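GNA33 (Neisseria gonorrhoeae FA 1090, PDB 2G5D) probably cleaves the glycosidic bond between N-acetylmuramic acid and N-acetylglucosamine in peptidoglycan as a lytic transglycosylase, leaving a 1,6-anhydro bond on the muramic acid. Local coordinates at residues L208-R213 / Y312-E317; D233-F238 / T286-I291; L248-P251 / Y255-I258; T332-E337 / A372-S377. All blocks are in the same frame, centred on the assembly; numbering follows the deposited sequence.

Contact 1. Residues L208-R213 / Y312-E317; sequences LPYHTR and YIFFRE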
loop_
_atom_site.group_PDB
_atom_site.type_symbol
_atom_site.label_atom_id
_atom_site.label_comp_id
_atom_site.label_asym_id
_atom_site.label_seq_id
_atom_site.Cartn_x
_atom_site.Cartn_y
_atom_site.Cartn_z
ATOM N N LEU A 208 -4.878 -2.986 28.419
ATOM C CA LEU A 208 -3.441 -3.136 28.191
ATOM C C LEU A 208 -3.141 -3.215 26.700
ATOM O O LEU A 208 -3.975 -3.717 25.941
ATOM C CB LEU A 208 -2.935 -4.424 28.847
ATOM C CG LEU A 208 -3.487 -4.861 30.205
ATOM C CD1 LEU A 208 -3.286 -6.354 30.377
ATOM C CD2 LEU A 208 -2.831 -4.075 31.332
ATOM N N PRO A 209 -1.946 -2.739 26.275
ATOM C CA PRO A 209 -1.502 -2.916 24.886
ATOM C C PRO A 209 -1.743 -4.348 24.408
ATOM O O PRO A 209 -1.609 -5.283 25.199
ATOM C CB PRO A 209 -0.001 -2.624 24.964
ATOM C CG PRO A 209 0.114 -1.633 26.062
ATOM C CD PRO A 209 -0.955 -1.985 27.071
ATOM N N TYR A 210 -2.131 -4.515 23.143
ATOM C CA TYR A 210 -2.345 -5.845 22.602
ATOM C C TYR A 210 -1.013 -6.587 22.444
ATOM O O TYR A 210 0.065 -5.979 22.529
ATOM C CB TYR A 210 -3.153 -5.837 21.282
ATOM C CG TYR A 210 -3.892 -7.141 21.098
ATOM C CD1 TYR A 210 -3.428 -8.122 20.212
ATOM C CD2 TYR A 210 -5.015 -7.433 21.876
ATOM C CE1 TYR A 210 -4.089 -9.347 20.089
ATOM C CE2 TYR A 210 -5.677 -8.636 21.759
ATOM C CZ TYR A 210 -5.211 -9.591 20.863
ATOM O OH TYR A 210 -5.874 -10.790 20.771
ATOM N N HIS A 211 -1.101 -7.900 22.249
ATOM C CA HIS A 211 0.059 -8.783 22.121
ATOM C C HIS A 211 1.014 -8.363 20.992
ATOM O O HIS A 211 0.593 -7.847 19.957
ATOM C CB HIS A 211 -0.410 -10.223 21.908
ATOM C CG HIS A 211 -1.206 -10.779 23.049
ATOM N ND1 HIS A 211 -0.640 -11.107 24.261
ATOM C CD2 HIS A 211 -2.521 -11.093 23.151
ATOM C CE1 HIS A 211 -1.571 -11.588 25.065
ATOM N NE2 HIS A 211 -2.721 -11.589 24.416
ATOM N N THR A 212 2.305 -8.587 21.229
ATOM C CA THR A 212 3.373 -8.253 20.287
ATOM C C THR A 212 3.623 -9.460 19.400
ATOM O O THR A 212 3.184 -10.565 19.733
ATOM C CB THR A 212 4.688 -7.925 21.027
ATOM O OG1 THR A 212 5.018 -9.015 21.895
ATOM C CG2 THR A 212 4.573 -6.647 21.842
ATOM N N ARG A 213 4.324 -9.248 18.281
ATOM C CA ARG A 213 4.682 -10.341 17.361
ATOM C C ARG A 213 5.331 -11.524 18.074
ATOM O O ARG A 213 4.957 -12.665 17.831
ATOM C CB ARG A 213 5.610 -9.859 16.242
ATOM C CG ARG A 213 5.979 -10.949 15.244
ATOM C CD ARG A 213 6.800 -10.414 14.097
ATOM N NE ARG A 213 6.041 -9.498 13.252
ATOM C CZ ARG A 213 5.242 -9.858 12.240
ATOM N NH1 ARG A 213 5.081 -11.133 11.893
ATOM N NH2 ARG A 213 4.615 -8.918 11.560
ATOM N N TYR A 312 2.461 -6.324 14.162
ATOM C CA TYR A 312 1.787 -7.532 13.705
ATOM C C TYR A 312 0.507 -7.136 13.020
ATOM O O TYR A 312 -0.270 -6.321 13.543
ATOM C CB TYR A 312 1.481 -8.476 14.875
ATOM C CG TYR A 312 1.304 -9.920 14.485
ATOM C CD1 TYR A 312 2.404 -10.791 14.444
ATOM C CD2 TYR A 312 0.049 -10.425 14.176
ATOM C CE1 TYR A 312 2.258 -12.116 14.088
ATOM C CE2 TYR A 312 -0.119 -11.760 13.823
ATOM C CZ TYR A 312 0.991 -12.599 13.783
ATOM O OH TYR A 312 0.837 -13.930 13.451
ATOM N N ILE A 313 0.300 -7.694 11.840
ATOM C CA ILE A 313 -0.841 -7.323 11.022
ATOM C C ILE A 313 -1.867 -8.439 11.085
ATOM O O ILE A 313 -1.522 -9.625 11.038
ATOM C CB ILE A 313 -0.415 -6.939 9.565
ATOM C CG1 ILE A 313 0.211 -5.544 9.549
ATOM C CG2 ILE A 313 -1.608 -6.884 8.616
ATOM C CD1 ILE A 313 1.670 -5.512 9.879
ATOM N N PHE A 314 -3.120 -8.049 11.261
ATOM C CA PHE A 314 -4.247 -8.966 11.178
ATOM C C PHE A 314 -4.940 -8.818 9.823
ATOM O O PHE A 314 -4.953 -7.747 9.230
ATOM C CB PHE A 314 -5.201 -8.765 12.365
ATOM C CG PHE A 314 -4.520 -8.931 13.695
ATOM C CD1 PHE A 314 -4.178 -7.820 14.461
ATOM C CD2 PHE A 314 -4.156 -10.202 14.151
ATOM C CE1 PHE A 314 -3.537 -7.965 15.677
ATOM C CE2 PHE A 314 -3.498 -10.362 15.376
ATOM C CZ PHE A 314 -3.181 -9.242 16.135
ATOM N N PHE A 315 -5.468 -9.927 9.326
ATOM C CA PHE A 315 -5.964 -10.002 7.968
ATOM C C PHE A 315 -7.446 -10.361 7.915
ATOM O O PHE A 315 -8.063 -10.652 8.940
ATOM C CB PHE A 315 -5.138 -11.020 7.165
ATOM C CG PHE A 315 -3.694 -10.623 6.960
ATOM C CD1 PHE A 315 -2.697 -11.129 7.794
ATOM C CD2 PHE A 315 -3.327 -9.766 5.911
ATOM C CE1 PHE A 315 -1.357 -10.777 7.604
ATOM C CE2 PHE A 315 -1.984 -9.416 5.710
ATOM C CZ PHE A 315 -1.007 -9.911 6.566
ATOM N N ARG A 316 -8.008 -10.308 6.708
ATOM C CA ARG A 316 -9.381 -10.713 6.453
ATOM C C ARG A 316 -9.462 -11.502 5.143
ATOM O O ARG A 316 -8.688 -11.267 4.216
ATOM C CB ARG A 316 -10.312 -9.494 6.426
ATOM C CG ARG A 316 -9.929 -8.413 5.411
ATOM C CD ARG A 316 -10.883 -7.219 5.447
ATOM N NE ARG A 316 -10.941 -6.523 4.157
ATOM C CZ ARG A 316 -10.648 -5.235 3.964
ATOM N NH1 ARG A 316 -10.262 -4.462 4.978
ATOM N NH2 ARG A 316 -10.737 -4.715 2.745
ATOM N N GLU A 317 -10.401 -12.441 5.086
ATOM C CA GLU A 317 -10.627 -13.289 3.911
ATOM C C GLU A 317 -11.328 -12.486 2.825
ATOM O O GLU A 317 -12.426 -11.971 3.046
ATOM C CB GLU A 317 -11.490 -14.511 4.272
ATOM C CG GLU A 317 -11.744 -14.752 5.780
ATOM C CD GLU A 317 -12.484 -13.590 6.479
ATOM O OE1 GLU A 317 -12.098 -13.235 7.621
ATOM O OE2 GLU A 317 -13.434 -13.025 5.879
#

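Contact 2. Residues D233-F238 / T286-I291; sequences DPVELF and TSMQGI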
loop_
_atom_site.group_PDB
_atom_site.type_symbol
_atom_site.label_atom_id
_atom_site.label_comp_id
_atom_site.label_asym_id
_atom_site.label_seq_id
_atom_site.Cartn_x
_atom_site.Cartn_y
_atom_site.Cartn_z
ATOM N N ASP A 233 6.109 -21.379 5.085
ATOM C CA ASP A 233 7.331 -20.722 5.529
ATOM C C ASP A 233 7.009 -19.478 6.370
ATOM O O ASP A 233 6.264 -18.619 5.908
ATOM C CB ASP A 233 8.171 -20.326 4.308
ATOM C CG ASP A 233 9.515 -19.748 4.684
ATOM O OD1 ASP A 233 10.454 -20.535 4.909
ATOM O OD2 ASP A 233 9.648 -18.506 4.757
ATOM N N PRO A 234 7.592 -19.369 7.595
ATOM C CA PRO A 234 7.346 -18.249 8.537
ATOM C C PRO A 234 8.000 -16.923 8.128
ATOM O O PRO A 234 7.534 -15.858 8.540
ATOM C CB PRO A 234 8.017 -18.731 9.828
ATOM C CG PRO A 234 9.141 -19.582 9.348
ATOM C CD PRO A 234 8.571 -20.327 8.158
ATOM N N VAL A 235 9.098 -16.991 7.382
ATOM C CA VAL A 235 9.754 -15.782 6.866
ATOM C C VAL A 235 8.946 -15.206 5.701
ATOM O O VAL A 235 8.714 -13.987 5.645
ATOM C CB VAL A 235 11.244 -16.025 6.463
ATOM C CG1 VAL A 235 11.856 -14.771 5.807
ATOM C CG2 VAL A 235 12.057 -16.433 7.671
ATOM N N GLU A 236 8.494 -16.074 4.796
ATOM C CA GLU A 236 7.555 -15.647 3.756
ATOM C C GLU A 236 6.287 -15.057 4.359
ATOM O O GLU A 236 5.753 -14.079 3.821
ATOM C CB GLU A 236 7.209 -16.761 2.757
ATOM C CG GLU A 236 8.349 -17.177 1.850
ATOM C CD GLU A 236 7.908 -18.126 0.749
ATOM O OE1 GLU A 236 8.420 -19.242 0.698
ATOM O OE2 GLU A 236 7.046 -17.766 -0.079
ATOM N N LEU A 237 5.808 -15.618 5.472
ATOM C CA LEU A 237 4.633 -15.037 6.144
ATOM C C LEU A 237 4.971 -13.691 6.741
ATOM O O LEU A 237 4.143 -12.774 6.744
ATOM C CB LEU A 237 4.113 -15.922 7.268
ATOM C CG LEU A 237 2.607 -16.090 7.491
ATOM C CD1 LEU A 237 2.302 -16.368 8.986
ATOM C CD2 LEU A 237 1.705 -14.964 6.895
ATOM N N PHE A 238 6.194 -13.586 7.265
ATOM C CA PHE A 238 6.639 -12.377 7.914
ATOM C C PHE A 238 6.575 -11.244 6.901
ATOM O O PHE A 238 6.047 -10.173 7.195
ATOM C CB PHE A 238 8.055 -12.547 8.484
ATOM C CG PHE A 238 8.566 -11.321 9.194
ATOM C CD1 PHE A 238 8.413 -11.189 10.568
ATOM C CD2 PHE A 238 9.180 -10.302 8.490
ATOM C CE1 PHE A 238 8.871 -10.059 11.234
ATOM C CE2 PHE A 238 9.634 -9.161 9.142
ATOM C CZ PHE A 238 9.480 -9.043 10.516
ATOM N N THR A 286 19.999 -9.419 2.857
ATOM C CA THR A 286 18.870 -9.110 3.739
ATOM C C THR A 286 17.486 -9.193 3.041
ATOM O O THR A 286 16.443 -8.829 3.601
ATOM C CB THR A 286 19.161 -7.761 4.462
ATOM O OG1 THR A 286 19.537 -8.040 5.814
ATOM C CG2 THR A 286 17.987 -6.776 4.434
ATOM N N SER A 287 17.496 -9.720 1.827
ATOM C CA SER A 287 16.290 -9.976 1.060
ATOM C C SER A 287 15.442 -11.043 1.758
ATOM O O SER A 287 15.954 -11.842 2.547
ATOM C CB SER A 287 16.697 -10.475 -0.322
ATOM O OG SER A 287 18.077 -10.195 -0.559
ATOM N N MET A 288 14.150 -11.061 1.450
ATOM C CA MET A 288 13.254 -12.116 1.919
ATOM C C MET A 288 13.890 -13.501 1.727
ATOM O O MET A 288 13.945 -14.307 2.652
ATOM C CB MET A 288 11.926 -12.015 1.174
ATOM C CG MET A 288 10.788 -12.808 1.767
ATOM S SD MET A 288 10.325 -14.197 0.733
ATOM C CE MET A 288 11.231 -15.530 1.485
ATOM N N GLN A 289 14.400 -13.735 0.522
ATOM C CA GLN A 289 14.936 -15.024 0.096
ATOM C C GLN A 289 16.233 -15.414 0.831
ATOM O O GLN A 289 16.466 -16.592 1.111
ATOM C CB GLN A 289 15.143 -15.014 -1.428
ATOM C CG GLN A 289 13.953 -14.428 -2.234
ATOM C CD GLN A 289 13.979 -12.893 -2.352
ATOM O OE1 GLN A 289 15.027 -12.290 -2.605
ATOM N NE2 GLN A 289 12.813 -12.262 -2.187
ATOM N N GLY A 290 17.065 -14.416 1.128
ATOM C CA GLY A 290 18.273 -14.604 1.928
ATOM C C GLY A 290 17.987 -14.863 3.403
ATOM O O GLY A 290 18.684 -15.642 4.048
ATOM N N ILE A 291 16.964 -14.213 3.952
ATOM C CA ILE A 291 16.549 -14.499 5.329
ATOM C C ILE A 291 15.899 -15.892 5.406
ATOM O O ILE A 291 16.135 -16.658 6.348
ATOM C CB ILE A 291 15.632 -13.376 5.906
ATOM C CG1 ILE A 291 16.391 -12.048 5.943
ATOM C CG2 ILE A 291 15.127 -13.733 7.300
ATOM C CD1 ILE A 291 15.531 -10.826 6.217
#

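Contact 3. Residues L248-P251 / Y255-I258; sequences LKTP and YIRI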
loop_
_atom_site.group_PDB
_atom_site.type_symbol
_atom_site.label_atom_id
_atom_site.label_comp_id
_atom_site.label_asym_id
_atom_site.label_seq_id
_atom_site.Cartn_x
_atom_site.Cartn_y
_atom_site.Cartn_z
ATOM N N LEU A 248 -2.354 -16.979 -0.481
ATOM C CA LEU A 248 -1.848 -18.344 -0.287
ATOM C C LEU A 248 -2.045 -19.157 -1.562
ATOM O O LEU A 248 -3.120 -19.126 -2.146
ATOM C CB LEU A 248 -2.522 -19.049 0.894
ATOM C CG LEU A 248 -2.422 -18.436 2.294
ATOM C CD1 LEU A 248 -3.268 -19.268 3.272
ATOM C CD2 LEU A 248 -0.961 -18.298 2.797
ATOM N N LYS A 249 -1.003 -19.848 -2.015
ATOM C CA LYS A 249 -1.140 -20.758 -3.155
ATOM C C LYS A 249 -1.148 -22.179 -2.624
ATOM O O LYS A 249 -0.114 -22.674 -2.171
ATOM C CB LYS A 249 -0.036 -20.556 -4.204
ATOM C CG LYS A 249 -0.122 -21.494 -5.416
ATOM C CD LYS A 249 0.360 -20.800 -6.691
ATOM C CE LYS A 249 0.071 -21.627 -7.934
ATOM N NZ LYS A 249 -0.337 -20.760 -9.076
ATOM N N THR A 250 -2.329 -22.807 -2.660
ATOM C CA THR A 250 -2.537 -24.147 -2.090
ATOM C C THR A 250 -1.847 -25.204 -2.963
ATOM O O THR A 250 -1.568 -24.930 -4.128
ATOM C CB THR A 250 -4.052 -24.463 -1.879
ATOM O OG1 THR A 250 -4.692 -24.732 -3.136
ATOM C CG2 THR A 250 -4.770 -23.311 -1.144
ATOM N N PRO A 251 -1.559 -26.411 -2.410
ATOM C CA PRO A 251 -0.824 -27.419 -3.190
ATOM C C PRO A 251 -1.410 -27.752 -4.578
ATOM O O PRO A 251 -0.671 -28.217 -5.460
ATOM C CB PRO A 251 -0.836 -28.650 -2.272
ATOM C CG PRO A 251 -0.942 -28.071 -0.884
ATOM C CD PRO A 251 -1.863 -26.897 -1.046
ATOM N N TYR A 255 -5.911 -20.199 -5.052
ATOM C CA TYR A 255 -5.502 -19.040 -4.279
ATOM C C TYR A 255 -6.484 -18.799 -3.146
ATOM O O TYR A 255 -7.699 -18.863 -3.349
ATOM C CB TYR A 255 -5.399 -17.796 -5.173
ATOM C CG TYR A 255 -4.249 -17.839 -6.161
ATOM C CD1 TYR A 255 -4.475 -17.750 -7.542
ATOM C CD2 TYR A 255 -2.936 -17.972 -5.715
ATOM C CE1 TYR A 255 -3.403 -17.789 -8.452
ATOM C CE2 TYR A 255 -1.869 -18.010 -6.604
ATOM C CZ TYR A 255 -2.100 -17.922 -7.965
ATOM O OH TYR A 255 -1.019 -17.967 -8.822
ATOM N N ILE A 256 -5.947 -18.557 -1.954
ATOM C CA ILE A 256 -6.711 -18.002 -0.837
ATOM C C ILE A 256 -6.230 -16.558 -0.647
ATOM O O ILE A 256 -5.065 -16.313 -0.321
ATOM C CB ILE A 256 -6.548 -18.837 0.465
ATOM C CG1 ILE A 256 -7.214 -20.209 0.306
ATOM C CG2 ILE A 256 -7.155 -18.111 1.653
ATOM C CD1 ILE A 256 -6.751 -21.260 1.307
ATOM N N ARG A 257 -7.135 -15.614 -0.883
ATOM C CA ARG A 257 -6.796 -14.198 -0.922
ATOM C C ARG A 257 -6.920 -13.579 0.468
ATOM O O ARG A 257 -7.949 -13.700 1.129
ATOM C CB ARG A 257 -7.668 -13.466 -1.942
ATOM C CG ARG A 257 -7.701 -14.133 -3.330
ATOM C CD ARG A 257 -8.081 -13.147 -4.443
ATOM N NE ARG A 257 -7.187 -11.984 -4.453
ATOM C CZ ARG A 257 -7.563 -10.727 -4.212
ATOM N NH1 ARG A 257 -8.838 -10.433 -3.960
ATOM N NH2 ARG A 257 -6.654 -9.756 -4.230
ATOM N N ILE A 258 -5.839 -12.940 0.903
ATOM C CA ILE A 258 -5.707 -12.421 2.254
ATOM C C ILE A 258 -5.411 -10.913 2.185
ATOM O O ILE A 258 -4.448 -10.482 1.540
ATOM C CB ILE A 258 -4.591 -13.210 3.043
ATOM C CG1 ILE A 258 -4.880 -14.719 3.076
ATOM C CG2 ILE A 258 -4.454 -12.724 4.456
ATOM C CD1 ILE A 258 -6.245 -15.090 3.678
#

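Contact 4. Residues T332-E337 / A372-S377; sequences TPLMGE and AQDTGS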
loop_
_atom_site.group_PDB
_atom_site.type_symbol
_atom_site.label_atom_id
_atom_site.label_comp_id
_atom_site.label_asym_id
_atom_site.label_seq_id
_atom_site.Cartn_x
_atom_site.Cartn_y
_atom_site.Cartn_z
ATOM N N THR A 332 -10.135 0.634 -2.972
ATOM C CA THR A 332 -10.413 -0.098 -4.209
ATOM C C THR A 332 -9.243 -1.023 -4.584
ATOM O O THR A 332 -8.092 -0.758 -4.206
ATOM C CB THR A 332 -10.763 0.859 -5.411
ATOM O OG1 THR A 332 -9.667 1.758 -5.663
ATOM C CG2 THR A 332 -12.044 1.650 -5.121
ATOM N N PRO A 333 -9.536 -2.127 -5.307
ATOM C CA PRO A 333 -8.486 -3.077 -5.717
ATOM C C PRO A 333 -7.434 -2.562 -6.746
ATOM O O PRO A 333 -7.779 -2.060 -7.823
ATOM C CB PRO A 333 -9.295 -4.270 -6.262
ATOM C CG PRO A 333 -10.629 -3.698 -6.664
ATOM C CD PRO A 333 -10.892 -2.576 -5.707
ATOM N N LEU A 334 -6.148 -2.714 -6.429
ATOM C CA LEU A 334 -5.105 -2.168 -7.292
ATOM C C LEU A 334 -4.806 -3.080 -8.491
ATOM O O LEU A 334 -4.794 -4.323 -8.368
ATOM C CB LEU A 334 -3.817 -1.905 -6.490
ATOM C CG LEU A 334 -3.925 -1.067 -5.211
ATOM C CD1 LEU A 334 -2.598 -1.036 -4.446
ATOM C CD2 LEU A 334 -4.390 0.332 -5.537
ATOM N N MET A 335 -4.580 -2.455 -9.647
ATOM C CA MET A 335 -4.255 -3.156 -10.865
ATOM C C MET A 335 -2.751 -3.119 -11.046
ATOM O O MET A 335 -2.152 -2.040 -11.086
ATOM C CB MET A 335 -4.942 -2.481 -12.049
ATOM C CG MET A 335 -4.778 -3.172 -13.379
ATOM S SD MET A 335 -5.473 -2.150 -14.684
ATOM C CE MET A 335 -4.743 -2.874 -16.136
ATOM N N GLY A 336 -2.156 -4.298 -11.165
ATOM C CA GLY A 336 -0.711 -4.436 -11.393
ATOM C C GLY A 336 -0.198 -3.592 -12.542
ATOM O O GLY A 336 -0.773 -3.619 -13.652
ATOM N N GLU A 337 0.855 -2.814 -12.245
ATOM C CA GLU A 337 1.561 -1.963 -13.220
ATOM C C GLU A 337 0.896 -0.647 -13.614
ATOM O O GLU A 337 1.505 0.135 -14.365
ATOM C CB GLU A 337 1.882 -2.734 -14.494
ATOM C CG GLU A 337 3.004 -3.701 -14.345
ATOM C CD GLU A 337 3.226 -4.488 -15.609
ATOM O OE1 GLU A 337 2.968 -5.689 -15.593
ATOM O OE2 GLU A 337 3.648 -3.910 -16.629
ATOM N N ALA A 372 -3.030 7.000 -8.995
ATOM C CA ALA A 372 -2.550 7.239 -7.640
ATOM C C ALA A 372 -3.669 6.909 -6.657
ATOM O O ALA A 372 -4.496 7.770 -6.299
ATOM C CB ALA A 372 -2.121 8.677 -7.506
ATOM N N GLN A 373 -3.715 5.649 -6.249
ATOM C CA GLN A 373 -4.874 5.109 -5.544
ATOM C C GLN A 373 -4.511 4.557 -4.164
ATOM O O GLN A 373 -5.351 3.974 -3.463
ATOM C CB GLN A 373 -5.509 4.025 -6.398
ATOM C CG GLN A 373 -6.158 4.524 -7.681
ATOM C CD GLN A 373 -6.634 3.379 -8.552
ATOM O OE1 GLN A 373 -6.202 2.250 -8.369
ATOM N NE2 GLN A 373 -7.521 3.668 -9.506
ATOM N N ASP A 374 -3.257 4.759 -3.765
ATOM C CA ASP A 374 -2.754 4.220 -2.517
ATOM C C ASP A 374 -1.751 5.180 -1.875
ATOM O O ASP A 374 -1.267 6.117 -2.527
ATOM C CB ASP A 374 -2.124 2.857 -2.783
ATOM C CG ASP A 374 -2.094 1.947 -1.538
ATOM O OD1 ASP A 374 -1.369 0.941 -1.594
ATOM O OD2 ASP A 374 -2.773 2.228 -0.516
ATOM N N THR A 375 -1.468 4.926 -0.598
ATOM C CA THR A 375 -0.530 5.670 0.233
ATOM C C THR A 375 0.342 4.682 1.017
ATOM O O THR A 375 -0.037 3.529 1.195
ATOM C CB THR A 375 -1.273 6.528 1.281
ATOM O OG1 THR A 375 -2.104 5.679 2.080
ATOM C CG2 THR A 375 -2.136 7.577 0.644
ATOM N N GLY A 376 1.501 5.133 1.499
ATOM C CA GLY A 376 2.291 4.360 2.476
ATOM C C GLY A 376 2.867 5.258 3.563
ATOM O O GLY A 376 2.987 6.464 3.360
ATOM N N SER A 377 3.230 4.684 4.710
ATOM C CA SER A 377 3.865 5.451 5.803
ATOM C C SER A 377 5.273 5.961 5.430
ATOM O O SER A 377 5.702 7.012 5.904
ATOM C CB SER A 377 3.863 4.654 7.121
ATOM O OG SER A 377 4.589 3.434 7.021
HETATM O O HOH W 1 -7.101 1.746 -3.484
HETATM O O HOH W 2 -5.598 0.299 -10.037
#

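Contact 1. Residues L208-R213 / Y312-E317
Arg213 and Tyr312 carry most of this buried contact: the flat guanidinium lies by its face against the CD1-CE1 edge of the tyrosine. Tyr312 CD1 sits 3.7 Å above the middle of the Arg213 guanidinium plane, and the planes of the two groups stand 43° apart. The arginine chain runs roughly at right angles to the tyrosine. Its CG reaches the ring edge, in plane, at 3.7 Å from Tyr312 CD1, and the bend at chi3 (-67°) turns the guanidinium so that one face lies against that same carbon. A long aliphatic stem with a flat charged end suits this place, since both parts find the tyrosine. The NE of Arg213 makes a weak hydrogen bond to Ser311 O, and Phe238 and His241 of helix 234-243 also touch its side chain.

The segments join two parts of the insert domain: the exit of strand 206-209, where Thr212 stands at the N-cap position of helix 213-217, and the start of strand 313-317, which pairs antiparallel with strand 255-263.

Purely apolar contact is made by the second aromatic pair, Tyr210 and Phe314, whose nearest carbons are CE1 of Tyr210 and CZ of Phe314, 4.1 Å apart. Both rings also stand edge-to-face with Phe147, making a small aromatic cluster.

Polar groups of both segments find partners outside them. Tyr210 OH bonds to Asp146, which lets a tyrosine be buried here, and the side chain of Asn264 serves both segments, its ND2 giving to His211 O and its OD1 meeting Tyr312 N.

Contact 2. Residues D233-F238 / T286-I291
This is a helix-to-helix contact in the insert domain, made where the first turn of helix 234-243 meets the first turn of helix 288-297, and its weight rests on Val235 and Glu236 against Met288 and Ile291. No hydrogen bond crosses between the two segments; the join is made by aliphatic surface, with charged groups at its margin.

Val235 lies on the buried side. Its CG1 comes within 3.7 Å of Ile291 CG2, the two branched chains crossing at about a right angle, and the same methyl lies 3.8 Å from Met288 O. Beta-branched residues suit this place because their methyls sit close to the backbone and are held in few orientations. Ile271 and Met275 of helix 271-276, together with Phe239, also touch Ile291 and extend the apolar packing.

Glu236 and Met288 make the partly exposed side. The methionine leaves its helix with CG anti to the backbone N (chi1 -166°), and bends further along bring its sulfur and methyl over to the neighbouring helix, where Met288 SD lies 3.7 Å from Glu236 CG. Only the aliphatic part of the glutamate takes part in this packing. Its carboxylate forms a salt bridge with Lys292, one turn further along helix 288-297, and Asp233 forms another with Arg296, so two ionic links tie the same pair of helices together.

Asp233 is also the N-cap of helix 234-243: its OD2 accepts from Glu236 N at 2.7 Å through the anti lone pair, with an N-H...O angle of 167°.

Contact 3. Residues L248-P251 / Y255-I258
Lys249 passes obliquely by the CE2 side of the Tyr255 ring and can be followed atom by atom. Its CB is 3.9 Å from Tyr255 CE2, with CG still beside that carbon; CG stands anti to the backbone N (chi1 179°), which directs the chain towards the ring. Lys249 CD comes closer, at 3.6 Å from Tyr255 CE2. CE then passes on towards the phenol, and a last turn at chi4 brings Lys249 NZ to the hydroxyl, where it donates a hydrogen bond of 2.9 Å to Tyr255 OH. Lysine suits this partly exposed place because its methylenes can lie against an aromatic ring while its ammonium reaches the polar end, and tyrosine supplies both. Val125 of strand 116-129 touches both residues, and Tyr391 stands edge-to-face with the tyrosine ring.

Beneath them lies a beta hairpin formed by strands 246-249 and 255-263. Lys249 and Tyr255 are a non-hydrogen-bonded antiparallel pair. The adjacent pair, Leu248 and Ile256, is hydrogen-bonded both ways: Leu248 N gives to Ile256 O at 2.8 Å, and Ile256 N to Leu248 O at 2.9 Å. Leu248 O also receives a CA-H...O contact from Tyr255, 3.2 Å from its CA.

Leu248 and Ile256 point to the opposite face of the hairpin and pack CB to CB, 4.1 Å apart. Further towards the turn, Thr250 CG2 touches Ile256 CD1 at 3.8 Å, while Thr250 OG1 accepts a weak hydrogen bond from Lys254 N and makes another, also weak, with Ser252 OG.

Contact 4. Residues T332-E337 / A372-S377
Leu334 fills the tight part of this contact, its two methyls dividing the work between Gln373 and Asp374. Its CG lies anti to the carbonyl carbon (chi1 -52°), and from there the fork reaches the strand. Leu334 CD2 packs beside the glutamine, 4.0 Å from Gln373 CB and 3.9 Å from Gln373 OE1, the two chains running past each other in opposite directions. Leu334 CD1 meets the aspartate nearly at right angles, at 3.7 Å from Asp374 OD1. A forked leucine is apt here because each prong can serve a different neighbour, and Phe388 and Ala339 touch it as well.

The loop 332-337 leads into strand 339-342, which pairs in parallel with strand 365-375. Both strands belong to the 3D domain, whose relatives form double-psi beta barrels.

Away from the leucine the segments are joined through two ordered waters. One donates to Thr332 O and to Gln373 O, 2.8 Å from each, and so bridges two backbones that do not bond directly. A second accepts from Met335 N at 3.0 Å and donates to Gln373 OE1 at 2.6 Å. The glutamine amide thus has its oxygen held by water and its NE2 by Ser64 O of helix 58-72, whereas Asp374 OD2 accepts from Ala329 N.

Overall arrangement
Contacts 1, 2 and 3 all lie within the insert domain, whereas contact 4 belongs to the part of the chain that holds the 3D domain, about 21 to 23 Å from the others between centres. Along the sequence contact 3 is nested in the loop closed by contact 2, which is itself nested in contact 1; contact 4 follows. Helix 234-243 leads directly into strand 246-249, so contacts 2 and 3 are consecutive, their centres about 17 Å apart. Contact 1 touches both, through Arg213 on Phe238 and Phe315 on Ile258, the latter across neighbouring strands 313-317 and 255-263. The two-part architecture is consistent with peptidoglycan binding between domains that can move.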